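Local coordinates for conserved hypothetical protein (Bacteroides thetaiotaomicron, PDB 2FB6), which is of unknown function but adopts a compact α/β fold built on a parallel sheet, at residues 30-35 / 66-72; 74-79 / 95-100. All coordinates share one frame. Residue numbers count along the deposited sequence, not the author numbering.

Interaction 1: residues 30-35 / 66-72; sequences ALNSKN and EMLQSGI
Segments 30-35 and 66-70 are helical and run nearly parallel (16°), axes 9.8 Å apart; L31 lies level with M67 (CA to CA 6.0 Å) and N35 with S70 (6.6 Å). At the solvent border extended E66 shares a water with N35 (E66 OE2 2.8 Å, N35 ND2 3.0 Å). L31 (m, t) reaches between the helices, its CG 3.6 Å from CG of selenomethionine M67, whose SE lies 4.2 Å from A30 CB. S70 fits the close approach: in rotamer p its OG turns back to M67 O (2.7 Å), and its O lies 3.2 Å from K34 CG. G71 (phi 99°) ends the helix in a Schellman motif, with I72 N to M67 O 3.3 Å and G71 N to L68 O 3.1 Å; a CB would jam against S70 O and crowd K34 CE. One water links G71 O (2.8 Å) to K34 NZ (2.9 Å), which also hydrogen-bonds K40 O. I72 puts CD1 3.9 Å from A30 CB. The helices pack side by side on one face of the parallel sheet, as in α/β sandwiches: K34 rests on I42 of strand 41-46, M67 and, past the helix end, I72 on I44.

Interaction 2: residues 74-79 / 95-100; sequences IEACQD and ITVRYM
Q78 lays its CG over one face of the Y99 ring, 4.0 Å from the centroid, in a CH-pi contact, while its NE2 bonds E82. Next to this pair, strands 74-77 and 96-98 run parallel, their directions 32° apart, pairing E75 with T96 and A76 with V97. Hydrogen bonds run T96 N to I74 O (3.0 Å), A76 N to T96 O (2.7 Å), R98 N to A76 O (3.2 Å) and Q78 N to R98 O (2.9 Å). E75 (chi1 p) offers OE1 to R98 NH2 (2.8 Å) and NE (3.0 Å), a salt bridge neutralising a buried acid; its OE2 bonds Y107. Small A76 puts CB 3.8 Å from I95 CG2, on the face covered by I90. CG of selenomethionine M100 packs 4.1 Å from C77 CB. Water 3 joins M100 N (3.0 Å) to D79 OD2 (2.8 Å). C77, the N-cap, caps a backbone nitrogen beyond D79, starting helix 78-84. Two parallel neighbours joined through helices make a β-α-β crossover, here at the sheet's edge.

Overall arrangement
From the N terminus, strand 9-14 leads into helix 19-36, whose last turns supply the first half of interaction 1. Strand 41-46 and helix 49-56 follow before helix 58-70 returns to close that loop, setting two helices side by side against strand 41-46. Strand 73-77 then begins almost at once and opens interaction 2, which closes after helices 78-84 and 87-92, when strand 96-98 joins the sheet as one of its two edge strands. The two loops therefore stand in series, neither nested nor crossed. Their centres lie 18 Å apart, yet they meet where L68 CD2 touches I74 CG1 at 3.9 Å, joining the helical layer to the edge of the sheet.

Interaction 1: residues 30-35 / 66-72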
loop_
_atom_site.group_PDB
_atom_site.type_symbol
_atom_site.label_atom_id
_atom_site.label_comp_id
_atom_site.label_asym_id
_atom_site.label_seq_id
_atom_site.Cartn_x
_atom_site.Cartn_y
_atom_site.Cartn_z
ATOM N N ALA A 30 -8.003 -3.331 5.246
ATOM C CA ALA A 30 -6.648 -3.854 5.329
ATOM C C ALA A 30 -6.268 -4.143 6.788
ATOM O O ALA A 30 -5.750 -5.239 7.124
ATOM C CB ALA A 30 -5.664 -2.891 4.685
ATOM N N LEU A 31 -6.562 -3.188 7.668
ATOM C CA LEU A 31 -6.212 -3.350 9.088
ATOM C C LEU A 31 -6.945 -4.513 9.729
ATOM O O LEU A 31 -6.341 -5.340 10.439
ATOM C CB LEU A 31 -6.476 -2.063 9.877
ATOM C CG LEU A 31 -5.379 -1.022 9.763
ATOM C CD1 LEU A 31 -5.909 0.339 10.171
ATOM C CD2 LEU A 31 -4.197 -1.460 10.650
ATOM N N ASN A 32 -8.252 -4.589 9.491
ATOM C CA ASN A 32 -9.034 -5.668 10.090
ATOM C C ASN A 32 -8.629 -7.016 9.521
ATOM O O ASN A 32 -8.515 -8.005 10.260
ATOM C CB ASN A 32 -10.528 -5.416 9.915
ATOM C CG ASN A 32 -11.074 -4.499 10.987
ATOM O OD1 ASN A 32 -11.541 -4.967 12.020
ATOM N ND2 ASN A 32 -10.988 -3.181 10.765
ATOM N N SER A 33 -8.401 -7.059 8.208
ATOM C CA SER A 33 -7.951 -8.291 7.562
ATOM C C SER A 33 -6.669 -8.811 8.182
ATOM O O SER A 33 -6.544 -10.026 8.431
ATOM C CB SER A 33 -7.718 -8.093 6.063
ATOM O OG SER A 33 -8.933 -7.940 5.374
ATOM N N LYS A 34 -5.704 -7.907 8.381
ATOM C CA LYS A 34 -4.402 -8.295 8.924
ATOM C C LYS A 34 -4.532 -8.716 10.383
ATOM O O LYS A 34 -4.031 -9.768 10.787
ATOM C CB LYS A 34 -3.391 -7.151 8.784
ATOM C CG LYS A 34 -1.971 -7.502 9.205
ATOM C CD LYS A 34 -1.318 -8.497 8.253
ATOM C CE LYS A 34 0.040 -8.939 8.781
ATOM N NZ LYS A 34 0.718 -9.895 7.867
ATOM N N ASN A 35 -5.216 -7.897 11.168
ATOM C CA ASN A 35 -5.323 -8.175 12.592
ATOM C C ASN A 35 -6.127 -9.444 12.916
ATOM O O ASN A 35 -5.819 -10.134 13.891
ATOM C CB ASN A 35 -5.850 -6.953 13.357
ATOM C CG ASN A 35 -4.817 -5.862 13.507
ATOM O OD1 ASN A 35 -3.618 -6.117 13.603
ATOM N ND2 ASN A 35 -5.289 -4.621 13.538
ATOM N N GLU A 66 -0.269 2.879 11.652
ATOM C CA GLU A 66 -1.010 1.762 12.246
ATOM C C GLU A 66 -0.944 0.547 11.340
ATOM O O GLU A 66 -0.775 -0.582 11.820
ATOM C CB GLU A 66 -2.472 2.117 12.550
ATOM C CG GLU A 66 -3.188 1.049 13.409
ATOM C CD GLU A 66 -4.671 1.318 13.619
ATOM O OE1 GLU A 66 -5.128 2.431 13.297
ATOM O OE2 GLU A 66 -5.395 0.404 14.096
HETATM N N MSE A 67 -1.075 0.766 10.033
HETATM C CA MSE A 67 -1.008 -0.365 9.112
HETATM C C MSE A 67 0.368 -1.018 9.167
HETATM O O MSE A 67 0.473 -2.243 9.255
HETATM C CB MSE A 67 -1.393 0.060 7.691
HETATM C CG MSE A 67 -2.892 0.272 7.566
HETATM SE SE MSE A 67 -3.484 0.539 5.751
HETATM C CE MSE A 67 -2.841 2.061 5.697
ATOM N N LEU A 68 1.421 -0.206 9.152
ATOM C CA LEU A 68 2.770 -0.780 9.232
ATOM C C LEU A 68 2.994 -1.555 10.529
ATOM O O LEU A 68 3.619 -2.617 10.508
ATOM C CB LEU A 68 3.858 0.284 9.041
ATOM C CG LEU A 68 3.968 0.850 7.617
ATOM C CD1 LEU A 68 4.809 2.130 7.577
ATOM C CD2 LEU A 68 4.561 -0.175 6.640
ATOM N N GLN A 69 2.461 -1.042 11.635
ATOM C CA GLN A 69 2.613 -1.707 12.939
ATOM C C GLN A 69 1.922 -3.066 12.939
ATOM O O GLN A 69 2.357 -3.989 13.628
ATOM C CB GLN A 69 2.041 -0.846 14.067
ATOM C CG GLN A 69 2.807 0.420 14.378
ATOM C CD GLN A 69 2.165 1.182 15.525
ATOM O OE1 GLN A 69 2.218 0.745 16.676
ATOM N NE2 GLN A 69 1.538 2.313 15.217
ATOM N N SER A 70 0.836 -3.193 12.174
ATOM C CA SER A 70 0.103 -4.466 12.134
ATOM C C SER A 70 0.792 -5.520 11.257
ATOM O O SER A 70 0.378 -6.673 11.249
ATOM C CB SER A 70 -1.318 -4.251 11.611
ATOM O OG SER A 70 -1.305 -4.112 10.198
ATOM N N GLY A 71 1.810 -5.123 10.498
ATOM C CA GLY A 71 2.508 -6.055 9.619
ATOM C C GLY A 71 2.098 -6.017 8.163
ATOM O O GLY A 71 2.585 -6.825 7.368
ATOM N N ILE A 72 1.193 -5.100 7.808
ATOM C CA ILE A 72 0.921 -4.814 6.397
ATOM C C ILE A 72 2.186 -4.188 5.806
ATOM O O ILE A 72 2.812 -3.347 6.450
ATOM C CB ILE A 72 -0.247 -3.814 6.298
ATOM C CG1 ILE A 72 -1.550 -4.477 6.745
ATOM C CG2 ILE A 72 -0.412 -3.242 4.873
ATOM C CD1 ILE A 72 -2.649 -3.488 7.119
HETATM O O HOH W 1 1.622 -8.603 5.443
HETATM O O HOH W 2 -4.127 -2.041 14.504
#

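Interaction 2: residues 74-79 / 95-100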
loop_
_atom_site.group_PDB
_atom_site.type_symbol
_atom_site.label_atom_id
_atom_site.label_comp_id
_atom_site.label_asym_id
_atom_site.label_seq_id
_atom_site.Cartn_x
_atom_site.Cartn_y
_atom_site.Cartn_z
ATOM N N ILE A 74 3.993 -1.820 2.917
ATOM C CA ILE A 74 3.602 -0.686 2.067
ATOM C C ILE A 74 4.815 -0.224 1.280
ATOM O O ILE A 74 5.868 -0.012 1.860
ATOM C CB ILE A 74 3.025 0.510 2.871
ATOM C CG1 ILE A 74 1.919 0.027 3.819
ATOM C CG2 ILE A 74 2.481 1.571 1.882
ATOM C CD1 ILE A 74 1.308 1.123 4.670
ATOM N N GLU A 75 4.663 -0.130 -0.043
ATOM C CA GLU A 75 5.740 0.299 -0.926
ATOM C C GLU A 75 5.192 1.376 -1.840
ATOM O O GLU A 75 4.001 1.373 -2.150
ATOM C CB GLU A 75 6.299 -0.883 -1.726
ATOM C CG GLU A 75 5.232 -1.698 -2.480
ATOM C CD GLU A 75 5.786 -2.936 -3.183
ATOM O OE1 GLU A 75 7.019 -3.132 -3.168
ATOM O OE2 GLU A 75 4.982 -3.702 -3.760
ATOM N N ALA A 76 6.044 2.331 -2.199
ATOM C CA ALA A 76 5.608 3.457 -3.013
ATOM C C ALA A 76 6.466 3.553 -4.252
ATOM O O ALA A 76 7.676 3.297 -4.202
ATOM C CB ALA A 76 5.695 4.768 -2.218
ATOM N N CYS A 77 5.827 3.948 -5.348
ATOM C CA CYS A 77 6.493 4.168 -6.614
ATOM C C CYS A 77 7.582 5.227 -6.460
ATOM O O CYS A 77 7.291 6.368 -6.130
ATOM C CB CYS A 77 5.458 4.563 -7.675
ATOM S SG CYS A 77 6.147 5.137 -9.244
ATOM N N GLN A 78 8.838 4.842 -6.692
ATOM C CA GLN A 78 9.954 5.772 -6.564
ATOM C C GLN A 78 9.899 6.885 -7.601
ATOM O O GLN A 78 10.300 8.021 -7.299
ATOM C CB GLN A 78 11.294 5.027 -6.624
ATOM C CG GLN A 78 12.509 5.934 -6.476
ATOM C CD GLN A 78 13.782 5.163 -6.156
ATOM O OE1 GLN A 78 13.729 4.031 -5.666
ATOM N NE2 GLN A 78 14.926 5.769 -6.437
ATOM N N ASP A 79 9.433 6.581 -8.815
ATOM C CA ASP A 79 9.255 7.644 -9.814
ATOM C C ASP A 79 8.267 8.694 -9.303
ATOM O O ASP A 79 8.539 9.897 -9.381
ATOM C CB ASP A 79 8.748 7.061 -11.128
ATOM C CG ASP A 79 9.828 6.340 -11.894
ATOM O OD1 ASP A 79 10.697 7.029 -12.493
ATOM O OD2 ASP A 79 9.811 5.081 -11.930
ATOM N N ILE A 95 7.676 3.522 4.793
ATOM C CA ILE A 95 7.249 2.958 3.510
ATOM C C ILE A 95 8.485 2.659 2.655
ATOM O O ILE A 95 9.440 3.458 2.624
ATOM C CB ILE A 95 6.291 3.945 2.797
ATOM C CG1 ILE A 95 4.997 4.107 3.600
ATOM C CG2 ILE A 95 5.981 3.506 1.378
ATOM C CD1 ILE A 95 4.207 5.366 3.238
ATOM N N THR A 96 8.454 1.517 1.967
ATOM C CA THR A 96 9.537 1.137 1.056
ATOM C C THR A 96 9.383 1.913 -0.238
ATOM O O THR A 96 8.352 1.840 -0.890
ATOM C CB THR A 96 9.525 -0.383 0.750
ATOM O OG1 THR A 96 9.754 -1.099 1.964
ATOM C CG2 THR A 96 10.616 -0.751 -0.289
ATOM N N VAL A 97 10.415 2.647 -0.625
ATOM C CA VAL A 97 10.367 3.370 -1.878
ATOM C C VAL A 97 11.263 2.643 -2.870
ATOM O O VAL A 97 12.449 2.433 -2.600
ATOM C CB VAL A 97 10.835 4.836 -1.693
ATOM C CG1 VAL A 97 10.969 5.564 -3.015
ATOM C CG2 VAL A 97 9.881 5.581 -0.770
ATOM N N ARG A 98 10.680 2.217 -3.992
ATOM C CA ARG A 98 11.448 1.526 -5.014
ATOM C C ARG A 98 10.789 1.673 -6.374
ATOM O O ARG A 98 9.616 2.047 -6.474
ATOM C CB ARG A 98 11.633 0.053 -4.648
ATOM C CG ARG A 98 10.401 -0.778 -4.711
ATOM C CD ARG A 98 10.836 -2.236 -4.590
ATOM N NE ARG A 98 9.698 -3.104 -4.414
ATOM C CZ ARG A 98 9.724 -4.422 -4.588
ATOM N NH1 ARG A 98 10.832 -5.049 -4.980
ATOM N NH2 ARG A 98 8.617 -5.110 -4.400
ATOM N N TYR A 99 11.546 1.380 -7.429
ATOM C CA TYR A 99 10.974 1.433 -8.777
ATOM C C TYR A 99 9.965 0.296 -8.921
ATOM O O TYR A 99 10.294 -0.851 -8.647
ATOM C CB TYR A 99 12.083 1.404 -9.836
ATOM C CG TYR A 99 12.907 2.672 -9.800
ATOM C CD1 TYR A 99 12.308 3.917 -9.978
ATOM C CD2 TYR A 99 14.281 2.628 -9.568
ATOM C CE1 TYR A 99 13.057 5.106 -9.922
ATOM C CE2 TYR A 99 15.045 3.815 -9.530
ATOM C CZ TYR A 99 14.412 5.038 -9.710
ATOM O OH TYR A 99 15.115 6.223 -9.664
HETATM N N MSE A 100 8.729 0.646 -9.287
HETATM C CA MSE A 100 7.594 -0.273 -9.120
HETATM C C MSE A 100 7.157 -1.015 -10.376
HETATM O O MSE A 100 6.250 -1.846 -10.306
HETATM C CB MSE A 100 6.388 0.481 -8.529
HETATM C CG MSE A 100 6.418 0.623 -7.033
HETATM SE SE MSE A 100 6.440 -1.104 -6.131
HETATM C CE MSE A 100 4.945 -2.000 -6.914
HETATM O O HOH W 3 8.707 3.595 -9.790
#